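Local coordinates for putative exported protein (Bacteroides fragilis NCTC 9343, PDB 3IEE) that is of unknown function but is probably exported and attached to the membrane as a lipoprotein, folded as an elongated bundle of alpha helices, at residues A[37-40]-A[41-44]; A[49-52]-A[53-56]; A[109-112]-A[113-117]; A[129-132]-A[133-136]; A[251-255]-A[256-260]. One frame throughout, in Å; residues are numbered along the deposited sequence. Where two conformers were deposited one is given.

Interaction 1: residues A[37-40]-A[41-44]; sequences LKDM and VKEK
The amide of Val41 reaches back to Leu37 O at 3.1 Å (N-H...O angle 158°), a helical bond at the end of helix 17-40, although Val41 itself has already left helical backbone angles. Lys42 follows as the N-cap position of helix 43-56, so two residues make the whole corner. One water spans it, giving a proton to Met40 O and accepting from Lys42 N at 3.1 Å. Lys42 keeps CG beside its own backbone N (chi1 -66°) and runs out extended next to Asp39, both side chains pointing the same way. Its CG rests 3.4 Å from Lys38 O, and its CE 3.5 Å from Asp39 OD1. Asp39 OD1 and Lys42 NZ are modelled 4.1 Å apart, beyond a salt bridge; the place of NZ is doubtful, so any attraction is at most probable. The carbonyls Leu37 O and Val41 O approach to 3.5 Å, two acceptors that share the ammonium of Lys144, which Glu43 OE2 also meets as its counterion. Lys144 thus ties helix 123-162 to the corner, Leu37 and Val41 pack on Leu100 of helix 87-119, and Lys44 extends to helix 255-268.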
loop_
_atom_site.group_PDB
_atom_site.type_symbol
_atom_site.label_atom_id
_atom_site.label_comp_id
_atom_site.label_asym_id
_atom_site.label_seq_id
_atom_site.Cartn_x
_atom_site.Cartn_y
_atom_site.Cartn_z
ATOM N N LEU A 37 5.001 -3.817 -5.342
ATOM C CA LEU A 37 4.934 -3.511 -3.917
ATOM C C LEU A 37 3.908 -4.370 -3.164
ATOM O O LEU A 37 4.051 -4.653 -1.973
ATOM C CB LEU A 37 4.635 -2.017 -3.781
ATOM C CG LEU A 37 5.807 -1.155 -4.263
ATOM C CD1 LEU A 37 5.377 0.311 -4.401
ATOM C CD2 LEU A 37 7.022 -1.256 -3.331
ATOM N N LYS A 38 2.850 -4.744 -3.858
ATOM C CA LYS A 38 1.878 -5.725 -3.335
ATOM C C LYS A 38 2.591 -7.025 -3.018
ATOM O O LYS A 38 2.367 -7.597 -1.952
ATOM C CB LYS A 38 0.715 -5.908 -4.316
ATOM C CG LYS A 38 -0.235 -7.000 -3.926
ATOM C CD LYS A 38 -1.379 -7.154 -4.880
ATOM C CE LYS A 38 -2.282 -8.312 -4.454
ATOM N NZ LYS A 38 -3.027 -8.826 -5.640
ATOM N N ASP A 39 3.459 -7.463 -3.924
ATOM C CA ASP A 39 4.172 -8.727 -3.829
ATOM C C ASP A 39 5.307 -8.705 -2.804
ATOM O O ASP A 39 5.530 -9.702 -2.102
ATOM C CB ASP A 39 4.794 -9.056 -5.195
ATOM C CG ASP A 39 4.592 -10.462 -5.619
ATOM O OD1 ASP A 39 3.604 -11.073 -5.178
ATOM O OD2 ASP A 39 5.435 -10.967 -6.430
HETATM N N MSE A 40 6.040 -7.589 -2.743
HETATM C CA MSE A 40 7.251 -7.430 -1.932
HETATM C C MSE A 40 6.991 -7.096 -0.475
HETATM O O MSE A 40 7.837 -7.413 0.352
HETATM C CB MSE A 40 8.193 -6.380 -2.508
HETATM C CG MSE A 40 8.778 -6.774 -3.841
HETATM SE SE MSE A 40 9.949 -8.362 -3.663
HETATM C CE MSE A 40 8.709 -9.812 -4.119
ATOM N N VAL A 41 5.883 -6.413 -0.204
ATOM C CA VAL A 41 5.391 -6.219 1.163
ATOM C C VAL A 41 3.962 -6.738 1.254
ATOM O O VAL A 41 3.009 -5.987 1.060
ATOM C CB VAL A 41 5.471 -4.754 1.623
ATOM C CG1 VAL A 41 5.171 -4.677 3.151
ATOM C CG2 VAL A 41 6.786 -4.130 1.264
ATOM N N LYS A 42 3.839 -8.033 1.468
ATOM C CA LYS A 42 2.541 -8.663 1.718
ATOM C C LYS A 42 2.289 -8.536 3.223
ATOM O O LYS A 42 2.774 -9.344 3.991
ATOM C CB LYS A 42 2.543 -10.154 1.305
ATOM C CG LYS A 42 2.706 -10.473 -0.192
ATOM C CD LYS A 42 2.896 -11.994 -0.436
ATOM C CE LYS A 42 3.290 -12.334 -1.888
ATOM N NZ LYS A 42 3.824 -13.739 -2.015
ATOM N N GLU A 43 1.520 -7.524 3.632
ATOM C CA GLU A 43 1.513 -7.153 5.055
ATOM C C GLU A 43 1.050 -8.308 5.960
ATOM O O GLU A 43 1.574 -8.493 7.037
ATOM C CB GLU A 43 0.624 -5.947 5.303
ATOM C CG GLU A 43 1.064 -4.623 4.630
ATOM C CD GLU A 43 0.863 -4.555 3.102
ATOM O OE1 GLU A 43 0.121 -5.383 2.459
ATOM O OE2 GLU A 43 1.452 -3.602 2.564
ATOM N N LYS A 44 0.020 -9.050 5.544
ATOM C CA LYS A 44 -0.413 -10.185 6.376
ATOM C C LYS A 44 0.646 -11.315 6.498
ATOM O O LYS A 44 0.736 -11.956 7.566
ATOM C CB LYS A 44 -1.795 -10.699 5.933
ATOM C CG LYS A 44 -2.945 -9.877 6.596
ATOM C CD LYS A 44 -4.332 -10.253 6.033
ATOM C CE LYS A 44 -5.079 -11.249 6.863
ATOM N NZ LYS A 44 -6.431 -11.451 6.246
HETATM O O HOH W 1 6.392 -9.502 2.278
#

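Interaction 2: residues A[49-52]-A[53-56]; sequences VLDY and MEQK
Tyr52 and Lys56, one turn apart, lie side by side and point the same way. Lys56 CB sits over one face of the ring, toward its rim, and Lys56 CD comes to 3.5 Å from Tyr52 OH. The phenol reaches there because CG is anti to the backbone N (chi1 -179°), leaning the ring toward the next turn, where Lys56 is. A water in the ring plane is held by Tyr52 OH at 2.6 Å and only weakly by Lys56 NZ, which also bonds Pro60 O. On another side of the helix Asp51 OD1 and Glu54 OE1 are 3.5 Å apart, their carboxylate planes turned by 32°. Partners probably ease this like-charge approach: Lys192 makes a salt bridge to Asp51 OD2, Tyr134 OH bonds Glu54 OE2 (modelled too short to trust in detail), and a water donates to Glu54 OE1 at 2.7 Å and to the backbone Asp51 O. The selenium of selenomethionine Met53 faces inward, 4.1 Å from Val49 CG1. The helical bond Met53 N to Val49 O, 2.9 Å and nearly straight (171°), brings Met53 onto Val49. Helix 87-119 covers Val49, Tyr52 and Met53 through Phe111, while helix 123-162 meets Leu50 and Met53 through Asn133.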
loop_
_atom_site.group_PDB
_atom_site.type_symbol
_atom_site.label_atom_id
_atom_site.label_comp_id
_atom_site.label_asym_id
_atom_site.label_seq_id
_atom_site.Cartn_x
_atom_site.Cartn_y
_atom_site.Cartn_z
ATOM N N VAL A 49 4.971 -13.910 9.768
ATOM C CA VAL A 49 6.359 -14.218 10.077
ATOM C C VAL A 49 6.670 -13.739 11.508
ATOM O O VAL A 49 7.222 -14.489 12.303
ATOM C CB VAL A 49 7.346 -13.651 9.012
ATOM C CG1 VAL A 49 8.765 -13.757 9.473
ATOM C CG2 VAL A 49 7.141 -14.353 7.637
ATOM N N LEU A 50 6.304 -12.493 11.822
ATOM C CA LEU A 50 6.577 -11.933 13.145
ATOM C C LEU A 50 5.808 -12.674 14.254
ATOM O O LEU A 50 6.328 -12.917 15.351
ATOM C CB LEU A 50 6.238 -10.446 13.176
ATOM C CG LEU A 50 7.134 -9.511 12.332
ATOM C CD1 LEU A 50 6.418 -8.128 12.279
ATOM C CD2 LEU A 50 8.568 -9.380 12.915
ATOM N N ASP A 51 4.570 -13.034 13.961
ATOM C CA ASP A 51 3.745 -13.783 14.918
ATOM C C ASP A 51 4.384 -15.149 15.231
ATOM O O ASP A 51 4.428 -15.561 16.397
ATOM C CB ASP A 51 2.351 -14.001 14.362
ATOM C CG ASP A 51 1.445 -12.773 14.474
ATOM O OD1 ASP A 51 1.732 -11.886 15.270
ATOM O OD2 ASP A 51 0.403 -12.767 13.794
ATOM N N TYR A 52 4.814 -15.852 14.195
ATOM C CA TYR A 52 5.539 -17.130 14.339
ATOM C C TYR A 52 6.830 -16.956 15.116
ATOM O O TYR A 52 7.129 -17.729 16.026
ATOM C CB TYR A 52 5.839 -17.772 12.981
ATOM C CG TYR A 52 6.580 -19.123 13.097
ATOM C CD1 TYR A 52 5.937 -20.266 13.573
ATOM C CD2 TYR A 52 7.940 -19.212 12.851
ATOM C CE1 TYR A 52 6.614 -21.459 13.717
ATOM C CE2 TYR A 52 8.620 -20.388 12.968
ATOM C CZ TYR A 52 7.980 -21.514 13.434
ATOM O OH TYR A 52 8.655 -22.712 13.530
HETATM N N MSE A 53 7.623 -15.948 14.776
HETATM C CA MSE A 53 8.808 -15.650 15.583
HETATM C C MSE A 53 8.476 -15.517 17.064
HETATM O O MSE A 53 9.123 -16.161 17.897
HETATM C CB MSE A 53 9.557 -14.399 15.056
HETATM C CG MSE A 53 10.226 -14.628 13.736
HETATM SE SE MSE A 53 10.934 -13.044 12.928
HETATM C CE MSE A 53 12.498 -12.798 14.049
ATOM N N GLU A 54 7.460 -14.710 17.395
ATOM C CA GLU A 54 7.053 -14.512 18.794
ATOM C C GLU A 54 6.641 -15.842 19.436
ATOM O O GLU A 54 7.065 -16.180 20.544
ATOM C CB GLU A 54 5.845 -13.577 18.918
ATOM C CG GLU A 54 6.076 -12.130 18.542
ATOM C CD GLU A 54 4.745 -11.302 18.413
ATOM O OE1 GLU A 54 3.648 -11.880 18.162
ATOM O OE2 GLU A 54 4.817 -10.056 18.573
ATOM N N GLN A 55 5.787 -16.573 18.736
ATOM C CA GLN A 55 5.255 -17.823 19.286
ATOM C C GLN A 55 6.335 -18.876 19.474
ATOM O O GLN A 55 6.341 -19.560 20.500
ATOM C CB GLN A 55 4.141 -18.366 18.387
ATOM C CG GLN A 55 3.416 -19.544 18.986
ATOM C CD GLN A 55 3.000 -19.304 20.432
ATOM O OE1 GLN A 55 3.361 -20.097 21.341
ATOM N NE2 GLN A 55 2.238 -18.209 20.667
ATOM N N LYS A 56 7.238 -19.011 18.493
ATOM C CA LYS A 56 8.322 -20.007 18.533
ATOM C C LYS A 56 9.280 -19.798 19.706
ATOM O O LYS A 56 9.958 -20.724 20.166
ATOM C CB LYS A 56 9.067 -20.012 17.182
ATOM C CG LYS A 56 10.033 -21.170 16.952
ATOM C CD LYS A 56 9.380 -22.544 16.998
ATOM C CE LYS A 56 10.345 -23.650 16.543
ATOM N NZ LYS A 56 9.748 -25.051 16.605
HETATM O O HOH W 2 2.551 -14.318 18.395
HETATM O O HOH W 3 7.327 -24.745 14.369
#

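Interaction 3: residues A[109-112]-A[113-117]; sequences ANFD and TYLSY
Ala109 O takes the amide of Thr113 at 3.2 Å, in the carbonyl plane and nearly straight (168°). Thr113 OG1, set beside its own backbone N, lies 3.1 Å from the same oxygen, but its single proton has another acceptor within reach, so that second bond is not settled. A water links this hydroxyl to the next residue: it donates to Asn110 OD1 at 2.9 Å and sits 2.8 Å from Thr113 OG1, which gives OD1 of the Asn110 amide a partner, while the other end, ND2, donates to Asn133 OD1 on the facing helix. Asn110 O accepts from Tyr114 N, and Tyr114 CB lies 3.2 Å from that same oxygen.

Phe111 makes the apolar contact. With CG anti to the backbone N (chi1 177°), its ring crosses Leu115 at a slant, and Leu115 CD1 comes over one face, 4.1 Å from the centroid of the Phe111 ring and 26° off the normal. This is a CH-pi contact displaced toward the rim, Leu115 CD1 being 3.8 Å from Phe111 CZ. The same two residues are also joined through the backbone, Leu115 N donating to Phe111 O. Asp112 O closes the walk by accepting from Ser116 N at 3.2 Å; a water bridge modelled between Asp112 O and Ser116 OG is doubtful.

Ala109 and Asp112 are on the outer surface of helix 87-119. Phe111 turns to Val49, Tyr52 and Met53 of helix 43-56, Tyr114 OH bonds Met53 O there, and Asn110 and Thr113 rest on helix 123-162.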
loop_
_atom_site.group_PDB
_atom_site.type_symbol
_atom_site.label_atom_id
_atom_site.label_comp_id
_atom_site.label_asym_id
_atom_site.label_seq_id
_atom_site.Cartn_x
_atom_site.Cartn_y
_atom_site.Cartn_z
ATOM N N ALA A 109 16.696 -13.112 5.927
ATOM C CA ALA A 109 17.949 -13.655 6.522
ATOM C C ALA A 109 17.870 -13.769 8.060
ATOM O O ALA A 109 18.255 -14.811 8.658
ATOM C CB ALA A 109 19.151 -12.803 6.117
ATOM N N ASN A 110 17.391 -12.703 8.694
ATOM C CA ASN A 110 17.274 -12.632 10.146
ATOM C C ASN A 110 16.332 -13.675 10.721
ATOM O O ASN A 110 16.522 -14.104 11.858
ATOM C CB ASN A 110 16.779 -11.253 10.609
ATOM C CG ASN A 110 17.829 -10.183 10.493
ATOM O OD1 ASN A 110 19.008 -10.456 10.269
ATOM N ND2 ASN A 110 17.405 -8.949 10.661
ATOM N N PHE A 111 15.294 -14.027 9.973
ATOM C CA PHE A 111 14.352 -15.075 10.405
ATOM C C PHE A 111 15.070 -16.404 10.598
ATOM O O PHE A 111 14.891 -17.066 11.611
ATOM C CB PHE A 111 13.206 -15.199 9.371
ATOM C CG PHE A 111 12.225 -16.293 9.676
ATOM C CD1 PHE A 111 11.396 -16.199 10.760
ATOM C CD2 PHE A 111 12.125 -17.405 8.860
ATOM C CE1 PHE A 111 10.494 -17.198 11.056
ATOM C CE2 PHE A 111 11.198 -18.413 9.134
ATOM C CZ PHE A 111 10.377 -18.293 10.234
ATOM N N ASP A 112 15.908 -16.784 9.630
ATOM C CA ASP A 112 16.682 -18.010 9.737
ATOM C C ASP A 112 17.639 -17.971 10.942
ATOM O O ASP A 112 17.713 -18.896 11.738
ATOM C CB ASP A 112 17.486 -18.229 8.447
ATOM C CG ASP A 112 16.600 -18.475 7.209
ATOM O OD1 ASP A 112 15.395 -18.753 7.334
ATOM O OD2 ASP A 112 17.134 -18.381 6.085
ATOM N N THR A 113 18.362 -16.875 11.084
ATOM C CA THR A 113 19.297 -16.720 12.198
ATOM C C THR A 113 18.593 -16.774 13.555
ATOM O O THR A 113 19.116 -17.336 14.530
ATOM C CB THR A 113 20.083 -15.405 12.058
ATOM O OG1 THR A 113 20.577 -15.320 10.716
ATOM C CG2 THR A 113 21.281 -15.378 13.075
ATOM N N TYR A 114 17.407 -16.188 13.612
ATOM C CA TYR A 114 16.589 -16.176 14.836
ATOM C C TYR A 114 16.255 -17.605 15.294
ATOM O O TYR A 114 16.357 -17.943 16.477
ATOM C CB TYR A 114 15.290 -15.417 14.559
ATOM C CG TYR A 114 14.286 -15.457 15.657
ATOM C CD1 TYR A 114 14.379 -14.601 16.724
ATOM C CD2 TYR A 114 13.222 -16.363 15.627
ATOM C CE1 TYR A 114 13.429 -14.606 17.742
ATOM C CE2 TYR A 114 12.265 -16.392 16.631
ATOM C CZ TYR A 114 12.390 -15.518 17.716
ATOM O OH TYR A 114 11.478 -15.513 18.747
ATOM N N LEU A 115 15.873 -18.436 14.328
ATOM C CA LEU A 115 15.498 -19.814 14.607
ATOM C C LEU A 115 16.728 -20.563 15.122
ATOM O O LEU A 115 16.616 -21.418 16.005
ATOM C CB LEU A 115 14.920 -20.468 13.349
ATOM C CG LEU A 115 13.527 -19.938 12.934
ATOM C CD1 LEU A 115 13.039 -20.603 11.678
ATOM C CD2 LEU A 115 12.530 -20.110 14.054
ATOM N N SER A 116 17.905 -20.232 14.599
ATOM C CA SER A 116 19.128 -20.901 15.053
ATOM C C SER A 116 19.555 -20.467 16.461
ATOM O O SER A 116 20.037 -21.295 17.246
ATOM C CB SER A 116 20.246 -20.703 14.045
ATOM O OG SER A 116 19.811 -21.121 12.757
ATOM N N TYR A 117 19.385 -19.191 16.795
ATOM C CA TYR A 117 19.592 -18.743 18.193
ATOM C C TYR A 117 18.663 -19.517 19.149
ATOM O O TYR A 117 19.097 -19.972 20.207
ATOM C CB TYR A 117 19.314 -17.240 18.357
ATOM C CG TYR A 117 20.440 -16.321 17.952
ATOM C CD1 TYR A 117 21.757 -16.630 18.274
ATOM C CD2 TYR A 117 20.184 -15.130 17.258
ATOM C CE1 TYR A 117 22.794 -15.804 17.904
ATOM C CE2 TYR A 117 21.222 -14.286 16.881
ATOM C CZ TYR A 117 22.527 -14.633 17.213
ATOM O OH TYR A 117 23.586 -13.826 16.876
HETATM O O HOH W 4 20.936 -12.627 9.978
HETATM O O HOH W 5 17.757 -21.329 11.060
#

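Interaction 4: residues A[129-132]-A[133-136]; sequences LLDV and NYQL
Val132 O receives the amide of Leu136 at 2.9 Å, with the donor in the carbonyl plane and an N-H...O angle of 160°. The side chains of the same pair lie side by side, Val132 CG1 to Leu136 CD1 at 4.0 Å. The fuller contact is between Leu130 and Tyr134, a turn apart. Leu130 CD1 stands over a face of the phenol ring, 4.2 Å from the centroid of the Tyr134 ring and 27° off the normal, a CH-pi contact. Leu130 CG closes to 3.7 Å from Tyr134 CE2, and Leu130 CD2 reaches the phenol end at 3.8 Å from Tyr134 OH. Leu130 has CG anti to its N whereas Tyr134 has CG beside its own N (chi1 -71°), which swings the ring back over the preceding turn. Asp131 OD1 meets the same ring differently: it lies in the ring plane at the edge, 3.9 Å from Tyr134 CD2. The hydroxyl of Tyr134 goes to Glu54 of helix 43-56, and the ring also meets that of His193. Buried Asn133 has its ND2 on Phe107 O, and its OD1 also has a partner, so the amide is satisfied at both ends. The leucine packs on the face largely by dispersion, while a carboxylate oxygen near the edge probably gains a weak attraction from the C-H groups of the ring.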
loop_
_atom_site.group_PDB
_atom_site.type_symbol
_atom_site.label_atom_id
_atom_site.label_comp_id
_atom_site.label_asym_id
_atom_site.label_seq_id
_atom_site.Cartn_x
_atom_site.Cartn_y
_atom_site.Cartn_z
ATOM N N LEU A 129 17.145 -9.962 17.719
ATOM C CA LEU A 129 16.846 -10.155 16.296
ATOM C C LEU A 129 15.339 -10.030 15.993
ATOM O O LEU A 129 14.970 -9.540 14.923
ATOM C CB LEU A 129 17.392 -11.495 15.798
ATOM C CG LEU A 129 18.047 -11.539 14.424
ATOM C CD1 LEU A 129 19.055 -10.384 14.183
ATOM C CD2 LEU A 129 18.700 -12.871 14.221
ATOM N N LEU A 130 14.481 -10.394 16.942
ATOM C CA LEU A 130 13.046 -10.175 16.783
ATOM C C LEU A 130 12.793 -8.682 16.747
ATOM O O LEU A 130 12.072 -8.179 15.885
ATOM C CB LEU A 130 12.234 -10.846 17.907
ATOM C CG LEU A 130 10.713 -10.664 17.938
ATOM C CD1 LEU A 130 10.075 -10.935 16.581
ATOM C CD2 LEU A 130 10.008 -11.495 19.006
ATOM N N ASP A 131 13.418 -7.958 17.677
ATOM C CA ASP A 131 13.223 -6.505 17.725
ATOM C C ASP A 131 13.744 -5.829 16.448
ATOM O O ASP A 131 13.118 -4.914 15.935
ATOM C CB ASP A 131 13.853 -5.893 18.978
ATOM C CG ASP A 131 13.087 -6.224 20.261
ATOM O OD1 ASP A 131 11.879 -6.532 20.214
ATOM O OD2 ASP A 131 13.721 -6.159 21.349
ATOM N N VAL A 132 14.863 -6.290 15.933
ATOM C CA VAL A 132 15.362 -5.790 14.660
ATOM C C VAL A 132 14.368 -6.040 13.535
ATOM O O VAL A 132 14.162 -5.193 12.661
ATOM C CB VAL A 132 16.665 -6.463 14.300
ATOM C CG1 VAL A 132 17.027 -6.265 12.880
ATOM C CG2 VAL A 132 17.817 -5.958 15.233
ATOM N N ASN A 133 13.730 -7.202 13.531
ATOM C CA ASN A 133 12.757 -7.496 12.484
ATOM C C ASN A 133 11.477 -6.700 12.589
ATOM O O ASN A 133 10.901 -6.370 11.552
ATOM C CB ASN A 133 12.472 -9.010 12.368
ATOM C CG ASN A 133 13.347 -9.701 11.321
ATOM O OD1 ASN A 133 14.413 -9.213 10.950
ATOM N ND2 ASN A 133 12.906 -10.865 10.850
ATOM N N TYR A 134 11.040 -6.324 13.801
ATOM C CA TYR A 134 9.921 -5.397 13.906
ATOM C C TYR A 134 10.272 -4.080 13.208
ATOM O O TYR A 134 9.449 -3.528 12.475
ATOM C CB TYR A 134 9.506 -5.100 15.339
ATOM C CG TYR A 134 8.822 -6.224 16.086
ATOM C CD1 TYR A 134 7.666 -6.852 15.584
ATOM C CD2 TYR A 134 9.301 -6.601 17.341
ATOM C CE1 TYR A 134 7.044 -7.875 16.296
ATOM C CE2 TYR A 134 8.688 -7.623 18.072
ATOM C CZ TYR A 134 7.563 -8.245 17.549
ATOM O OH TYR A 134 6.981 -9.226 18.338
ATOM N N GLN A 135 11.487 -3.587 13.433
ATOM C CA GLN A 135 11.948 -2.349 12.794
ATOM C C GLN A 135 12.092 -2.449 11.263
ATOM O O GLN A 135 11.748 -1.511 10.555
ATOM C CB GLN A 135 13.278 -1.885 13.411
ATOM C CG GLN A 135 13.765 -0.518 12.885
ATOM C CD GLN A 135 12.757 0.594 13.166
ATOM O OE1 GLN A 135 12.211 0.668 14.262
ATOM N NE2 GLN A 135 12.486 1.436 12.170
ATOM N N LEU A 136 12.622 -3.564 10.767
ATOM C CA LEU A 136 12.715 -3.804 9.313
ATOM C C LEU A 136 11.340 -3.862 8.681
ATOM O O LEU A 136 11.141 -3.329 7.561
ATOM C CB LEU A 136 13.502 -5.104 9.003
ATOM C CG LEU A 136 15.020 -5.019 9.243
ATOM C CD1 LEU A 136 15.676 -6.349 9.167
ATOM C CD2 LEU A 136 15.648 -4.052 8.191
#

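Interaction 5: residues A[251-255]-A[256-260]; sequences GEYSD and ADYDM
Two polar bonds shape the N-terminal cap of helix 255-268. The hydroxyl of Tyr253 is held by a short bond, Tyr253 OH donating to Asp255 OD1 at 2.6 Å and meeting that oxygen nearly along its C-O axis. Ser254 is the N-cap and accepts the capping bond from Asp257 N, 3.0 Å to Ser254 OG with an N-H...O angle of 160°. Its OG, placed between the backbone N and the carbonyl carbon (chi1 83°), faces into the first turn. Ser254 O accepts from Tyr258 N, also at 3.0 Å, so Ser254 is used by both side chain and backbone, and its N donates to Tyr189 OH. Next along, Asp259 N donates to Asp255 O at 2.8 Å. Asp255, Asp257 and Asp259 gather at this end, where the helix dipole would probably stabilise their charge. Two have outside counterions: Lys250 for Asp257 and Lys44 for Asp259. Packing comes next. The ring of Tyr258 touches Lys44 of helix 43-56 and Ala190. The ring of Tyr253 reaches forward to the first turn, meets the Tyr189 ring at about 30°, and brings Tyr253 CE1 to 3.9 Å from Tyr258 CB; Tyr253 OH comes closer still, 3.4 Å from Tyr258 CB.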
loop_
_atom_site.group_PDB
_atom_site.type_symbol
_atom_site.label_atom_id
_atom_site.label_comp_id
_atom_site.label_asym_id
_atom_site.label_seq_id
_atom_site.Cartn_x
_atom_site.Cartn_y
_atom_site.Cartn_z
ATOM N N GLY A 251 -8.686 -0.825 20.565
ATOM C CA GLY A 251 -7.314 -0.703 21.097
ATOM C C GLY A 251 -6.250 -1.650 20.523
ATOM O O GLY A 251 -5.087 -1.664 20.992
ATOM N N GLU A 252 -6.651 -2.485 19.565
ATOM C CA GLU A 252 -5.794 -3.477 18.959
ATOM C C GLU A 252 -6.268 -3.831 17.550
ATOM O O GLU A 252 -7.471 -3.904 17.266
ATOM C CB GLU A 252 -5.731 -4.754 19.819
ATOM C CG GLU A 252 -4.535 -5.602 19.459
ATOM C CD GLU A 252 -4.379 -6.873 20.281
ATOM O OE1 GLU A 252 -4.753 -6.909 21.471
ATOM O OE2 GLU A 252 -3.804 -7.838 19.726
ATOM N N TYR A 253 -5.310 -4.093 16.677
ATOM C CA TYR A 253 -5.541 -4.717 15.376
ATOM C C TYR A 253 -6.292 -6.063 15.503
ATOM O O TYR A 253 -6.059 -6.812 16.465
ATOM C CB TYR A 253 -4.154 -5.008 14.732
ATOM C CG TYR A 253 -4.247 -5.813 13.452
ATOM C CD1 TYR A 253 -4.436 -5.195 12.247
ATOM C CD2 TYR A 253 -4.213 -7.206 13.471
ATOM C CE1 TYR A 253 -4.520 -5.896 11.070
ATOM C CE2 TYR A 253 -4.329 -7.915 12.301
ATOM C CZ TYR A 253 -4.486 -7.271 11.119
ATOM O OH TYR A 253 -4.628 -7.960 9.946
ATOM N N SER A 254 -7.181 -6.364 14.554
ATOM C CA SER A 254 -7.622 -7.747 14.382
ATOM C C SER A 254 -7.723 -8.057 12.890
ATOM O O SER A 254 -8.021 -7.196 12.068
ATOM C CB SER A 254 -8.931 -8.003 15.133
ATOM O OG SER A 254 -10.067 -7.585 14.382
ATOM N N ASP A 255 -7.423 -9.298 12.518
ATOM C CA ASP A 255 -7.661 -9.719 11.160
ATOM C C ASP A 255 -9.142 -9.525 10.768
ATOM O O ASP A 255 -9.411 -9.209 9.633
ATOM C CB ASP A 255 -7.264 -11.199 10.998
ATOM C CG ASP A 255 -5.774 -11.401 10.748
ATOM O OD1 ASP A 255 -5.013 -10.438 10.489
ATOM O OD2 ASP A 255 -5.369 -12.576 10.768
ATOM N N ALA A 256 -10.077 -9.693 11.706
ATOM C CA ALA A 256 -11.512 -9.535 11.358
ATOM C C ALA A 256 -11.777 -8.083 10.898
ATOM O O ALA A 256 -12.560 -7.839 9.964
ATOM C CB ALA A 256 -12.377 -9.867 12.488
ATOM N N ASP A 257 -11.188 -7.145 11.641
ATOM C CA ASP A 257 -11.311 -5.718 11.297
ATOM C C ASP A 257 -10.630 -5.429 9.960
ATOM O O ASP A 257 -11.215 -4.750 9.110
ATOM C CB ASP A 257 -10.763 -4.850 12.427
ATOM C CG ASP A 257 -11.707 -4.801 13.641
ATOM O OD1 ASP A 257 -12.924 -5.008 13.487
ATOM O OD2 ASP A 257 -11.233 -4.539 14.750
ATOM N N TYR A 258 -9.425 -5.967 9.750
ATOM C CA TYR A 258 -8.731 -5.761 8.496
ATOM C C TYR A 258 -9.521 -6.261 7.315
ATOM O O TYR A 258 -9.674 -5.583 6.312
ATOM C CB TYR A 258 -7.349 -6.410 8.502
ATOM C CG TYR A 258 -6.603 -6.212 7.180
ATOM C CD1 TYR A 258 -5.883 -5.033 6.908
ATOM C CD2 TYR A 258 -6.589 -7.206 6.219
ATOM C CE1 TYR A 258 -5.181 -4.883 5.732
ATOM C CE2 TYR A 258 -5.888 -7.044 5.011
ATOM C CZ TYR A 258 -5.182 -5.868 4.786
ATOM O OH TYR A 258 -4.531 -5.714 3.562
ATOM N N ASP A 259 -10.048 -7.475 7.471
ATOM C CA ASP A 259 -10.807 -8.113 6.425
ATOM C C ASP A 259 -12.147 -7.360 6.214
ATOM O O ASP A 259 -12.637 -7.273 5.099
ATOM C CB ASP A 259 -11.045 -9.559 6.809
ATOM C CG ASP A 259 -9.751 -10.388 6.804
ATOM O OD1 ASP A 259 -8.687 -9.941 6.251
ATOM O OD2 ASP A 259 -9.826 -11.489 7.381
HETATM N N MSE A 260 -12.730 -6.804 7.276
HETATM C CA MSE A 260 -13.938 -5.998 7.105
HETATM C C MSE A 260 -13.616 -4.792 6.214
HETATM O O MSE A 260 -14.353 -4.471 5.262
HETATM C CB MSE A 260 -14.476 -5.487 8.436
HETATM C CG MSE A 260 -15.760 -4.741 8.311
HETATM SE SE MSE A 260 -16.311 -4.125 10.100
HETATM C CE MSE A 260 -14.801 -2.937 10.513
#

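Overall arrangement
Interactions 2, 3 and 4 sit together on one side of the chain's centre, their centres about 11 Å apart. Each is a turn of one of three touching helices, 43-56, 87-119 and 123-162. Interaction 3 is the surface member; 2 and 4 are partly buried, with selenomethionine and leucine inward in 2 and a buried asparagine in 4. Interactions 1 and 5 are also partly buried, about 8 and 17 Å from the chain's centre (centre to centre): 1 is a corner held by backbone carbonyls, a water and a lysine, 5 a serine-capped helix start rich in aspartates, in the C-terminal region. They meet through the salt bridge Lys44 NZ to Asp259 OD1, 2.7 Å.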